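Local coordinates for putative secreted protein (Pseudomonas aeruginosa, PDB 3NPD) that is of unknown function but is thought to be a secreted, quorum-sensing-regulated virulence factor of a family found in Pseudomonas, at residues Ala87-Ser92 with Ala103-Asp108. Numbering follows the deposited sequence.
Sequences AILTYS and ATERFD
Leu89 and Phe107 form an antiparallel hydrogen-bonded pair in the beta hairpin of strands 88-95 and 101-107, and Tyr91 and Glu105 form the next such pair. The straightest of the four backbone bonds runs from Tyr91 N to Glu105 O (2.8 Å, 172° at the hydrogen). Between the two pairs lies the non-hydrogen-bonded pair Thr90 and Arg106, where the backbones draw together to 4.3 Å between CA atoms. Here the two side chains run alongside each other: Thr90 OG1 touches Arg106 CG at 3.4 Å, and the methyl CG2 of Thr90 sits over one face of the guanidinium. The extended Arg106 chain carries NE to Gln43 OE1 on strand 43-50, which also bonds Thr90 OG1, so one amide oxygen ties both side chains to the strand beyond 88-95. That strand pairs in parallel with 88-95, whereas 101-107 forms an edge of the mixed five-stranded sheet. Ile88 reaches the same Arg106 side chain: its CG2, anti to the backbone N, meets Arg106 CB at 3.8 Å. On the face of Thr90 and Arg106 lies also Thr104, whose CG2 is 4.0 Å from Thr90 CG2. Beyond Thr104, a water joins Ser92 OG, Thr104 OG1 and Ala103 O, donating to the carbonyl. On the face turned to helices 62-74 and 77-83, the side chains of Tyr91 and Phe107 cross at about a right angle, with Tyr91 CD2 4.1 Å from Phe107 CE1. Both pack on Leu69; Arg66 makes a cation-pi contact with Phe107 and a salt bridge with Glu105.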
loop_
_atom_site.group_PDB
_atom_site.type_symbol
_atom_site.label_atom_id
_atom_site.label_comp_id
_atom_site.label_asym_id
_atom_site.label_seq_id
_atom_site.Cartn_x
_atom_site.Cartn_y
_atom_site.Cartn_z
ATOM N N ALA A 87 -0.271 -8.497 9.686
ATOM C CA ALA A 87 -0.733 -7.864 8.413
ATOM C C ALA A 87 0.443 -7.648 7.438
ATOM O O ALA A 87 1.612 -7.708 7.819
ATOM C CB ALA A 87 -1.477 -6.524 8.629
ATOM N N ILE A 88 0.066 -7.442 6.179
ATOM C CA ILE A 88 0.985 -7.040 5.128
ATOM C C ILE A 88 0.480 -5.696 4.632
ATOM O O ILE A 88 -0.749 -5.515 4.446
ATOM C CB ILE A 88 0.980 -8.064 3.979
ATOM C CG1 ILE A 88 1.645 -9.348 4.436
ATOM C CG2 ILE A 88 1.704 -7.502 2.713
ATOM C CD1 ILE A 88 1.349 -10.552 3.478
ATOM N N LEU A 89 1.399 -4.740 4.506
ATOM C CA LEU A 89 1.139 -3.451 3.858
ATOM C C LEU A 89 1.541 -3.616 2.394
ATOM O O LEU A 89 2.675 -3.932 2.092
ATOM C CB LEU A 89 1.874 -2.280 4.551
ATOM C CG LEU A 89 0.987 -1.321 5.333
ATOM C CD1 LEU A 89 -0.084 -0.599 4.437
ATOM C CD2 LEU A 89 0.396 -2.134 6.519
ATOM N N THR A 90 0.614 -3.333 1.491
ATOM C CA THR A 90 0.844 -3.459 0.059
ATOM C C THR A 90 0.616 -2.118 -0.622
ATOM O O THR A 90 -0.430 -1.505 -0.411
ATOM C CB THR A 90 -0.107 -4.486 -0.555
ATOM O OG1 THR A 90 0.178 -5.743 0.058
ATOM C CG2 THR A 90 0.069 -4.581 -2.118
ATOM N N TYR A 91 1.563 -1.698 -1.455
ATOM C CA TYR A 91 1.416 -0.518 -2.312
ATOM C C TYR A 91 1.233 -1.016 -3.712
ATOM O O TYR A 91 2.107 -1.698 -4.253
ATOM C CB TYR A 91 2.639 0.400 -2.262
ATOM C CG TYR A 91 2.649 1.089 -0.978
ATOM C CD1 TYR A 91 1.920 2.277 -0.821
ATOM C CD2 TYR A 91 3.244 0.520 0.130
ATOM C CE1 TYR A 91 1.809 2.899 0.392
ATOM C CE2 TYR A 91 3.163 1.148 1.367
ATOM C CZ TYR A 91 2.452 2.353 1.488
ATOM O OH TYR A 91 2.358 3.010 2.693
ATOM N N SER A 92 0.105 -0.656 -4.326
ATOM C CA SER A 92 -0.202 -1.006 -5.710
ATOM C C SER A 92 -0.278 0.262 -6.527
ATOM O O SER A 92 -1.232 1.041 -6.419
ATOM C CB SER A 92 -1.494 -1.841 -5.788
ATOM O OG SER A 92 -1.889 -2.046 -7.130
ATOM N N ALA A 103 4.169 -0.704 -10.266
ATOM C CA ALA A 103 4.914 -1.371 -9.220
ATOM C C ALA A 103 3.978 -1.901 -8.164
ATOM O O ALA A 103 2.965 -1.309 -7.892
ATOM C CB ALA A 103 5.938 -0.442 -8.568
ATOM N N THR A 104 4.350 -3.004 -7.541
ATOM C CA THR A 104 3.591 -3.570 -6.432
ATOM C C THR A 104 4.606 -3.971 -5.358
ATOM O O THR A 104 5.456 -4.833 -5.595
ATOM C CB THR A 104 2.681 -4.742 -6.846
ATOM O OG1 THR A 104 1.946 -4.383 -8.030
ATOM C CG2 THR A 104 1.658 -5.039 -5.730
ATOM N N GLU A 105 4.480 -3.377 -4.184
ATOM C CA GLU A 105 5.496 -3.587 -3.132
ATOM C C GLU A 105 4.783 -3.960 -1.825
ATOM O O GLU A 105 3.930 -3.204 -1.328
ATOM C CB GLU A 105 6.341 -2.313 -2.932
ATOM C CG GLU A 105 7.228 -1.988 -4.144
ATOM C CD GLU A 105 8.206 -3.116 -4.562
ATOM O OE1 GLU A 105 8.630 -3.910 -3.701
ATOM O OE2 GLU A 105 8.627 -3.166 -5.755
ATOM N N ARG A 106 5.113 -5.148 -1.303
ATOM C CA ARG A 106 4.538 -5.663 -0.070
ATOM C C ARG A 106 5.567 -5.693 1.042
ATOM O O ARG A 106 6.761 -6.063 0.842
ATOM C CB ARG A 106 4.042 -7.082 -0.260
ATOM C CG ARG A 106 2.989 -7.157 -1.325
ATOM C CD ARG A 106 2.420 -8.567 -1.547
ATOM N NE ARG A 106 1.349 -8.456 -2.542
ATOM C CZ ARG A 106 1.506 -8.372 -3.866
ATOM N NH1 ARG A 106 2.695 -8.399 -4.415
ATOM N NH2 ARG A 106 0.450 -8.187 -4.660
ATOM N N PHE A 107 5.076 -5.418 2.250
ATOM C CA PHE A 107 5.902 -5.376 3.441
ATOM C C PHE A 107 5.230 -6.100 4.582
ATOM O O PHE A 107 4.055 -5.844 4.855
ATOM C CB PHE A 107 6.167 -3.925 3.885
ATOM C CG PHE A 107 6.809 -3.084 2.823
ATOM C CD1 PHE A 107 6.004 -2.422 1.832
ATOM C CD2 PHE A 107 8.197 -2.997 2.722
ATOM C CE1 PHE A 107 6.613 -1.677 0.816
ATOM C CE2 PHE A 107 8.803 -2.232 1.668
ATOM C CZ PHE A 107 8.015 -1.589 0.727
ATOM N N ASP A 108 5.982 -6.941 5.306
ATOM C CA ASP A 108 5.504 -7.587 6.547
ATOM C C ASP A 108 6.475 -7.250 7.673
ATOM O O ASP A 108 7.431 -6.472 7.459
ATOM C CB ASP A 108 5.209 -9.093 6.375
ATOM C CG ASP A 108 6.454 -9.966 6.113
ATOM O OD1 ASP A 108 7.595 -9.496 6.112
ATOM O OD2 ASP A 108 6.240 -11.181 5.877
HETATM O O HOH W 1 0.313 -2.503 -8.943
#